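Local coordinates for uncharacterized oxidoreductase yvaA (Bacillus subtilis subsp. subtilis, PDB 3GDO), which catalyses the reversible NADPH-dependent reduction of scyllo-inosose to scyllo-inositol and cannot use NADH in place of NADPH, at residues 129-134 against 186-191; 81-86 against 109-114; 77-82 against 97-102. All coordinates share one frame; numbering follows the deposited sequence.

Interaction 1: 129-134 against 186-191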
loop_
_atom_site.group_PDB
_atom_site.type_symbol
_atom_site.label_atom_id
_atom_site.label_comp_id
_atom_site.label_asym_id
_atom_site.label_seq_id
_atom_site.Cartn_x
_atom_site.Cartn_y
_atom_site.Cartn_z
ATOM N N ASN B 129 -13.358 7.499 -15.354
ATOM C CA ASN B 129 -14.068 6.217 -15.493
ATOM C C ASN B 129 -14.019 5.317 -14.255
ATOM O O ASN B 129 -15.061 4.878 -13.749
ATOM C CB ASN B 129 -13.694 5.454 -16.788
ATOM C CG ASN B 129 -12.183 5.386 -17.087
ATOM O OD1 ASN B 129 -11.289 5.460 -16.201
ATOM N ND2 ASN B 129 -11.897 5.219 -18.361
ATOM N N ASP B 130 -12.807 5.062 -13.748
ATOM C CA ASP B 130 -12.636 4.148 -12.620
ATOM C C ASP B 130 -13.419 4.616 -11.400
ATOM O O ASP B 130 -14.148 3.821 -10.771
ATOM C CB ASP B 130 -11.139 3.921 -12.295
ATOM C CG ASP B 130 -10.290 5.205 -12.362
ATOM O OD1 ASP B 130 -10.837 6.318 -12.139
ATOM O OD2 ASP B 130 -9.049 5.110 -12.626
ATOM N N PHE B 131 -13.283 5.901 -11.064
ATOM C CA PHE B 131 -13.993 6.448 -9.924
ATOM C C PHE B 131 -15.516 6.368 -10.106
ATOM O O PHE B 131 -16.236 6.044 -9.173
ATOM C CB PHE B 131 -13.540 7.874 -9.606
ATOM C CG PHE B 131 -14.034 8.368 -8.277
ATOM C CD1 PHE B 131 -13.549 7.838 -7.104
ATOM C CD2 PHE B 131 -14.983 9.370 -8.201
ATOM C CE1 PHE B 131 -14.015 8.274 -5.881
ATOM C CE2 PHE B 131 -15.469 9.814 -6.989
ATOM C CZ PHE B 131 -14.973 9.279 -5.817
ATOM N N LEU B 132 -15.992 6.604 -11.314
ATOM C CA LEU B 132 -17.410 6.514 -11.571
ATOM C C LEU B 132 -17.860 5.085 -11.341
ATOM O O LEU B 132 -18.933 4.864 -10.765
ATOM C CB LEU B 132 -17.757 6.978 -12.999
ATOM C CG LEU B 132 -17.755 8.508 -13.204
ATOM C CD1 LEU B 132 -18.206 8.814 -14.629
ATOM C CD2 LEU B 132 -18.633 9.260 -12.147
ATOM N N THR B 133 -17.035 4.136 -11.791
ATOM C CA THR B 133 -17.325 2.702 -11.637
ATOM C C THR B 133 -17.479 2.324 -10.159
ATOM O O THR B 133 -18.491 1.727 -9.782
ATOM C CB THR B 133 -16.253 1.874 -12.312
ATOM O OG1 THR B 133 -16.108 2.336 -13.660
ATOM C CG2 THR B 133 -16.562 0.345 -12.250
ATOM N N ILE B 134 -16.487 2.688 -9.342
ATOM C CA ILE B 134 -16.577 2.620 -7.869
ATOM C C ILE B 134 -17.858 3.214 -7.228
ATOM O O ILE B 134 -18.511 2.552 -6.392
ATOM C CB ILE B 134 -15.311 3.225 -7.211
ATOM C CG1 ILE B 134 -14.074 2.326 -7.467
ATOM C CG2 ILE B 134 -15.524 3.494 -5.692
ATOM C CD1 ILE B 134 -12.694 3.148 -7.443
ATOM N N THR B 186 -11.407 10.602 -2.041
ATOM C CA THR B 186 -11.562 10.001 -0.713
ATOM C C THR B 186 -12.506 10.820 0.155
ATOM O O THR B 186 -13.366 10.243 0.858
ATOM C CB THR B 186 -10.210 9.824 0.032
ATOM O OG1 THR B 186 -9.255 9.201 -0.851
ATOM C CG2 THR B 186 -10.396 8.978 1.255
ATOM N N LEU B 187 -12.322 12.149 0.145
ATOM C CA LEU B 187 -13.205 13.055 0.910
ATOM C C LEU B 187 -14.624 12.940 0.355
ATOM O O LEU B 187 -15.582 12.895 1.111
ATOM C CB LEU B 187 -12.716 14.476 0.822
ATOM C CG LEU B 187 -11.340 14.721 1.474
ATOM C CD1 LEU B 187 -11.038 16.185 1.428
ATOM C CD2 LEU B 187 -11.229 14.172 2.859
ATOM N N HIS B 188 -14.731 12.815 -0.959
ATOM C CA HIS B 188 -16.027 12.725 -1.617
ATOM C C HIS B 188 -16.757 11.502 -1.123
ATOM O O HIS B 188 -17.962 11.553 -0.848
ATOM C CB HIS B 188 -15.887 12.681 -3.147
ATOM C CG HIS B 188 -17.192 12.765 -3.883
ATOM N ND1 HIS B 188 -18.055 13.840 -3.758
ATOM C CD2 HIS B 188 -17.782 11.908 -4.748
ATOM C CE1 HIS B 188 -19.105 13.651 -4.540
ATOM N NE2 HIS B 188 -18.968 12.486 -5.146
ATOM N N LEU B 189 -16.036 10.393 -1.014
ATOM C CA LEU B 189 -16.667 9.138 -0.606
ATOM C C LEU B 189 -16.992 9.062 0.881
ATOM O O LEU B 189 -18.014 8.534 1.222
ATOM C CB LEU B 189 -15.830 7.917 -1.004
ATOM C CG LEU B 189 -15.625 7.484 -2.452
ATOM C CD1 LEU B 189 -14.747 6.248 -2.425
ATOM C CD2 LEU B 189 -16.946 7.182 -3.167
ATOM N N PHE B 190 -16.131 9.564 1.768
ATOM C CA PHE B 190 -16.273 9.220 3.178
ATOM C C PHE B 190 -16.255 10.416 4.129
ATOM O O PHE B 190 -16.262 10.215 5.348
ATOM C CB PHE B 190 -15.134 8.263 3.639
ATOM C CG PHE B 190 -14.859 7.117 2.715
ATOM C CD1 PHE B 190 -15.793 6.081 2.549
ATOM C CD2 PHE B 190 -13.632 7.045 2.027
ATOM C CE1 PHE B 190 -15.498 4.976 1.681
ATOM C CE2 PHE B 190 -13.343 5.944 1.160
ATOM C CZ PHE B 190 -14.261 4.920 1.004
ATOM N N GLY B 191 -16.209 11.639 3.612
ATOM C CA GLY B 191 -16.151 12.831 4.480
ATOM C C GLY B 191 -14.768 13.021 5.062
ATOM O O GLY B 191 -13.795 12.415 4.595
#

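Interaction 2: 81-86 against 109-114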
loop_
_atom_site.group_PDB
_atom_site.type_symbol
_atom_site.label_atom_id
_atom_site.label_comp_id
_atom_site.label_asym_id
_atom_site.label_seq_id
_atom_site.Cartn_x
_atom_site.Cartn_y
_atom_site.Cartn_z
ATOM N N HIS B 81 -5.877 36.828 -9.306
ATOM C CA HIS B 81 -6.830 36.781 -10.403
ATOM C C HIS B 81 -8.228 36.360 -9.944
ATOM O O HIS B 81 -9.217 36.999 -10.303
ATOM C CB HIS B 81 -6.317 35.849 -11.496
ATOM C CG HIS B 81 -5.225 36.445 -12.330
ATOM N ND1 HIS B 81 -4.796 35.876 -13.510
ATOM C CD2 HIS B 81 -4.496 37.580 -12.173
ATOM C CE1 HIS B 81 -3.836 36.621 -14.035
ATOM N NE2 HIS B 81 -3.638 37.665 -13.245
ATOM N N THR B 82 -8.298 35.301 -9.148
ATOM C CA THR B 82 -9.561 34.816 -8.625
ATOM C C THR B 82 -10.264 35.897 -7.776
ATOM O O THR B 82 -11.462 36.131 -7.949
ATOM C CB THR B 82 -9.376 33.518 -7.833
ATOM O OG1 THR B 82 -8.676 32.560 -8.653
ATOM C CG2 THR B 82 -10.728 32.921 -7.433
ATOM N N MET B 83 -9.514 36.541 -6.880
ATOM C CA MET B 83 -10.072 37.582 -6.039
ATOM C C MET B 83 -10.623 38.706 -6.908
ATOM O O MET B 83 -11.773 39.121 -6.719
ATOM C CB MET B 83 -9.049 38.128 -5.037
ATOM C CG MET B 83 -9.727 39.013 -3.939
ATOM S SD MET B 83 -11.118 38.248 -3.080
ATOM C CE MET B 83 -10.332 38.148 -1.460
ATOM N N ALA B 84 -9.814 39.159 -7.869
ATOM C CA ALA B 84 -10.203 40.184 -8.823
ATOM C C ALA B 84 -11.491 39.813 -9.537
ATOM O O ALA B 84 -12.356 40.664 -9.749
ATOM C CB ALA B 84 -9.091 40.407 -9.832
ATOM N N CYS B 85 -11.643 38.543 -9.902
ATOM C CA CYS B 85 -12.878 38.129 -10.574
ATOM C C CYS B 85 -14.059 38.163 -9.626
ATOM O O CYS B 85 -15.168 38.591 -10.004
ATOM C CB CYS B 85 -12.750 36.737 -11.155
ATOM S SG CYS B 85 -11.639 36.665 -12.551
ATOM N N ILE B 86 -13.821 37.689 -8.404
ATOM C CA ILE B 86 -14.832 37.716 -7.367
ATOM C C ILE B 86 -15.237 39.178 -7.091
ATOM O O ILE B 86 -16.415 39.487 -7.108
ATOM C CB ILE B 86 -14.381 36.995 -6.076
ATOM C CG1 ILE B 86 -14.270 35.482 -6.292
ATOM C CG2 ILE B 86 -15.391 37.214 -4.928
ATOM C CD1 ILE B 86 -13.454 34.800 -5.197
ATOM N N LYS B 109 -13.397 31.988 -0.304
ATOM C CA LYS B 109 -14.764 31.535 -0.095
ATOM C C LYS B 109 -15.616 32.649 0.546
ATOM O O LYS B 109 -16.770 32.829 0.194
ATOM C CB LYS B 109 -14.834 30.274 0.783
ATOM C CG LYS B 109 -16.202 29.591 0.733
ATOM C CD LYS B 109 -16.266 28.414 1.692
ATOM C CE LYS B 109 -16.448 28.874 3.139
ATOM N NZ LYS B 109 -17.918 29.101 3.364
ATOM N N ARG B 110 -15.046 33.358 1.506
ATOM C CA ARG B 110 -15.826 34.363 2.233
ATOM C C ARG B 110 -16.105 35.553 1.313
ATOM O O ARG B 110 -17.230 36.041 1.269
ATOM C CB ARG B 110 -15.158 34.759 3.547
ATOM C CG ARG B 110 -15.674 33.911 4.694
ATOM C CD ARG B 110 -15.019 34.285 6.013
ATOM N NE ARG B 110 -13.735 33.610 6.197
ATOM C CZ ARG B 110 -12.537 34.165 5.990
ATOM N NH1 ARG B 110 -11.437 33.448 6.207
ATOM N NH2 ARG B 110 -12.432 35.426 5.572
ATOM N N ALA B 111 -15.104 35.950 0.522
ATOM C CA ALA B 111 -15.285 36.999 -0.461
ATOM C C ALA B 111 -16.373 36.658 -1.495
ATOM O O ALA B 111 -17.198 37.531 -1.813
ATOM C CB ALA B 111 -13.972 37.361 -1.102
ATOM N N ALA B 112 -16.410 35.409 -1.986
ATOM C CA ALA B 112 -17.471 34.946 -2.918
ATOM C C ALA B 112 -18.874 34.910 -2.309
ATOM O O ALA B 112 -19.857 35.275 -2.964
ATOM C CB ALA B 112 -17.151 33.559 -3.496
ATOM N N ASP B 113 -18.961 34.401 -1.083
ATOM C CA ASP B 113 -20.206 34.407 -0.309
ATOM C C ASP B 113 -20.672 35.859 -0.056
ATOM O O ASP B 113 -21.811 36.189 -0.316
ATOM C CB ASP B 113 -20.019 33.683 1.025
ATOM C CG ASP B 113 -19.902 32.151 0.882
ATOM O OD1 ASP B 113 -20.445 31.556 -0.080
ATOM O OD2 ASP B 113 -19.280 31.536 1.781
ATOM N N GLU B 114 -19.764 36.708 0.419
ATOM C CA GLU B 114 -20.015 38.131 0.616
ATOM C C GLU B 114 -20.565 38.777 -0.640
ATOM O O GLU B 114 -21.357 39.694 -0.552
ATOM C CB GLU B 114 -18.716 38.861 0.979
ATOM C CG GLU B 114 -18.375 38.938 2.478
ATOM C CD GLU B 114 -18.927 40.202 3.119
ATOM O OE1 GLU B 114 -19.666 40.091 4.137
ATOM O OE2 GLU B 114 -18.638 41.307 2.580
#

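Interaction 3: 77-82 against 97-102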
loop_
_atom_site.group_PDB
_atom_site.type_symbol
_atom_site.label_atom_id
_atom_site.label_comp_id
_atom_site.label_asym_id
_atom_site.label_seq_id
_atom_site.Cartn_x
_atom_site.Cartn_y
_atom_site.Cartn_z
ATOM N N LEU B 77 0.226 33.689 -9.398
ATOM C CA LEU B 77 -0.640 34.828 -9.703
ATOM C C LEU B 77 -2.165 34.540 -9.673
ATOM O O LEU B 77 -2.991 35.444 -9.889
ATOM C CB LEU B 77 -0.221 35.388 -11.081
ATOM C CG LEU B 77 -0.112 36.908 -11.323
ATOM C CD1 LEU B 77 0.817 37.632 -10.328
ATOM C CD2 LEU B 77 0.329 37.203 -12.773
ATOM N N HIS B 78 -2.555 33.303 -9.392
ATOM C CA HIS B 78 -3.941 32.911 -9.649
ATOM C C HIS B 78 -4.922 33.277 -8.510
ATOM O O HIS B 78 -6.143 33.343 -8.721
ATOM C CB HIS B 78 -3.998 31.411 -9.921
ATOM C CG HIS B 78 -4.126 30.607 -8.680
ATOM N ND1 HIS B 78 -3.240 30.729 -7.631
ATOM C CD2 HIS B 78 -5.061 29.713 -8.288
ATOM C CE1 HIS B 78 -3.617 29.934 -6.644
ATOM N NE2 HIS B 78 -4.720 29.308 -7.018
ATOM N N TYR B 79 -4.372 33.441 -7.303
ATOM C CA TYR B 79 -5.130 33.844 -6.130
ATOM C C TYR B 79 -5.616 35.284 -6.335
ATOM O O TYR B 79 -6.783 35.613 -6.093
ATOM C CB TYR B 79 -4.256 33.759 -4.879
ATOM C CG TYR B 79 -4.929 34.375 -3.665
ATOM C CD1 TYR B 79 -5.668 33.586 -2.789
ATOM C CD2 TYR B 79 -4.854 35.758 -3.411
ATOM C CE1 TYR B 79 -6.301 34.142 -1.687
ATOM C CE2 TYR B 79 -5.490 36.321 -2.309
ATOM C CZ TYR B 79 -6.214 35.505 -1.457
ATOM O OH TYR B 79 -6.855 36.031 -0.364
ATOM N N GLU B 80 -4.689 36.118 -6.785
ATOM C CA GLU B 80 -4.925 37.501 -7.184
ATOM C C GLU B 80 -6.034 37.602 -8.237
ATOM O O GLU B 80 -6.991 38.356 -8.091
ATOM C CB GLU B 80 -3.644 37.976 -7.827
ATOM C CG GLU B 80 -3.001 39.211 -7.278
ATOM C CD GLU B 80 -1.670 39.426 -7.973
ATOM O OE1 GLU B 80 -0.715 38.654 -7.691
ATOM O OE2 GLU B 80 -1.595 40.328 -8.841
ATOM N N HIS B 81 -5.877 36.828 -9.306
ATOM C CA HIS B 81 -6.830 36.781 -10.403
ATOM C C HIS B 81 -8.228 36.360 -9.944
ATOM O O HIS B 81 -9.217 36.999 -10.303
ATOM C CB HIS B 81 -6.317 35.849 -11.496
ATOM C CG HIS B 81 -5.225 36.445 -12.330
ATOM N ND1 HIS B 81 -4.796 35.876 -13.510
ATOM C CD2 HIS B 81 -4.496 37.580 -12.173
ATOM C CE1 HIS B 81 -3.836 36.621 -14.035
ATOM N NE2 HIS B 81 -3.638 37.665 -13.245
ATOM N N THR B 82 -8.298 35.301 -9.148
ATOM C CA THR B 82 -9.561 34.816 -8.625
ATOM C C THR B 82 -10.264 35.897 -7.776
ATOM O O THR B 82 -11.462 36.131 -7.949
ATOM C CB THR B 82 -9.376 33.518 -7.833
ATOM O OG1 THR B 82 -8.676 32.560 -8.653
ATOM C CG2 THR B 82 -10.728 32.921 -7.433
ATOM N N PRO B 97 -4.565 22.353 -7.533
ATOM C CA PRO B 97 -5.014 22.432 -6.171
ATOM C C PRO B 97 -5.472 23.855 -5.961
ATOM O O PRO B 97 -4.846 24.772 -6.485
ATOM C CB PRO B 97 -3.743 22.131 -5.376
ATOM C CG PRO B 97 -2.636 22.704 -6.243
ATOM C CD PRO B 97 -3.086 22.366 -7.631
ATOM N N MET B 98 -6.573 24.025 -5.237
ATOM C CA MET B 98 -7.211 25.344 -5.048
ATOM C C MET B 98 -6.193 26.459 -4.706
ATOM O O MET B 98 -6.037 27.401 -5.477
ATOM C CB MET B 98 -8.321 25.215 -3.986
ATOM C CG MET B 98 -9.192 26.452 -3.746
ATOM S SD MET B 98 -10.326 26.152 -2.348
ATOM C CE MET B 98 -11.216 27.728 -2.522
ATOM N N THR B 99 -5.512 26.342 -3.570
ATOM C CA THR B 99 -4.444 27.285 -3.176
ATOM C C THR B 99 -3.358 26.508 -2.424
ATOM O O THR B 99 -3.539 25.330 -2.158
ATOM C CB THR B 99 -4.970 28.362 -2.202
ATOM O OG1 THR B 99 -5.720 27.724 -1.166
ATOM C CG2 THR B 99 -5.859 29.385 -2.925
ATOM N N ALA B 100 -2.270 27.164 -2.018
ATOM C CA ALA B 100 -1.280 26.509 -1.169
ATOM C C ALA B 100 -1.747 26.279 0.284
ATOM O O ALA B 100 -1.352 25.300 0.925
ATOM C CB ALA B 100 0.057 27.279 -1.199
ATOM N N THR B 101 -2.569 27.193 0.820
ATOM C CA THR B 101 -2.997 27.076 2.220
ATOM C C THR B 101 -4.508 27.104 2.314
ATOM O O THR B 101 -5.197 27.681 1.446
ATOM C CB THR B 101 -2.406 28.194 3.173
ATOM O OG1 THR B 101 -2.861 29.477 2.752
ATOM C CG2 THR B 101 -0.859 28.201 3.197
ATOM N N ALA B 102 -5.018 26.490 3.374
ATOM C CA ALA B 102 -6.449 26.456 3.630
ATOM C C ALA B 102 -7.007 27.876 3.910
ATOM O O ALA B 102 -8.117 28.201 3.492
ATOM C CB ALA B 102 -6.741 25.510 4.795
#

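Interaction 1: 129-134 against 186-191
F131 and I134 in the first half of helix 129-139 meet H188 and L189 at the end of helix 174-190, where the axes of the two short segments run nearly parallel, at 11°, with a closest approach of 12.3 Å. The phenyl ring of F131 reaches into the gap between them. Its CG stands anti to the backbone N (chi1 -168°), which carries the ring toward the second helix. There the isobutyl group of L189 straddles one ring bond: L189 CG lies 3.9 Å from F131 CZ, and L189 CD1 is 4.1 Å from F131 CE1. The imidazole of H188 comes to a neighbouring part of the ring, H188 CD2 lying near the phenyl plane at its edge, 3.8 Å from F131 CE2. I134 adds a looser touch, its CG2 4.3 Å from L189 CD1. H188 thus offers carbon to the phenyl, while its NE2 is hydrogen-bonded to K135. Y149 of strand 146-152 touches both F131 and L189, placing the pair against the large sheet of the C-terminal domain. The contact between the helices is carbon to carbon, and the fit probably rests on apolar shape and burial rather than on polar pairing.

Interaction 2: 81-86 against 109-114
M83 is the first residue of 81-86 to reach helix 102-115, and it does so with the end of its side chain. CG lies anti to the backbone N (chi1 -168°) and the chain then bends at the next two torsions, which brings M83 SD to 3.6 Å from A111 CB. The terminal methyl follows, M83 CE lying 3.7 Å from A111 CB, so thioether and methyl together rest on one alanine methyl. C85 turns to V69 and V92 of the parallel sheet, the side of the helix that T82 also uses. I86 then closes the contact at the point where the backbones come nearest, its CA 5.9 Å from that of A112. The branch I86 CG2 presses on the main chain itself, 3.6 Å from A112 N, while the longer arm puts I86 CD1 4.3 Å from A112 CB. The two short segments run at 13° to each other, as expected of successive helices of a Rossmann fold, with strand 91-95 between them in sequence. On the second helix K109 CB points away from the first, K109 NZ forms a salt bridge with D113 OD2 (3.2 Å), and the side chain touches helix 323-342. With single methyls at A111 and A112, the second helix lets an isoleucine branch come down onto its backbone: the meeting side chains are all apolar, though one methyl lies on main-chain atoms.

Interaction 3: 77-82 against 97-102
The start of a Rossmann-fold helix, 78-87, is tied here to the loop that links strand 91-95 with helix 102-115. That loop carries P97, which follows a cis peptide bond; this proline ends the Glu-Lys-Pro sequence well known in the Gfo/Idh/MocA family, whose lysine lies near the nicotinamide in relatives. H78 NE2 donates to M98 O at 2.8 Å and almost straight, with an N-H...O angle of 176°. The N-H points into the carbonyl plane, and the oxygen sits in the imidazole plane. H78 holds its ring with CG between the backbone N and the carbonyl carbon (chi1 87°), which swings NE2 toward the loop, while ND1 makes a weak hydrogen bond to S75 O. Beside it T99 CG2 meets the edge of the Y79 ring, 4.2 Å from Y79 CD1. The hydroxyl of T99 serves the loop instead, T99 OG1 donating to T101 O at 2.7 Å; T101, the N-cap of helix 102-115, caps a backbone N of that helix with its side chain. At the root of the histidine, H78 O takes both T82 N (2.9 Å) and T82 OG1 (2.7 Å), from opposite faces of its plane. A buried imidazole, held firmly through NE2 and only weakly through ND1, thus satisfies a loop carbonyl and probably helps hold the chain just past the cis-proline.

How the interactions relate
Interactions 2 and 3 are neighbours, their centres 11 Å apart, and both use helix 78-87: together they join it to the loop before helix 102-115 and to that helix itself, within the cofactor-binding Rossmann fold, one by a hydrogen bond, the other by apolar packing. Interaction 1 lies apart, its centre 28 Å from that of interaction 2 and 25 Å from that of interaction 3, on the opposite side of the chain's centre from the latter. It belongs to the helices against the large mixed sheet. The 97-102 segment directly follows the Glu-Lys of the family's Glu-Lys-Pro sequence, whose lysine lies near the nicotinamide in relatives, so interaction 3 probably lies closest of the three to the catalytic region.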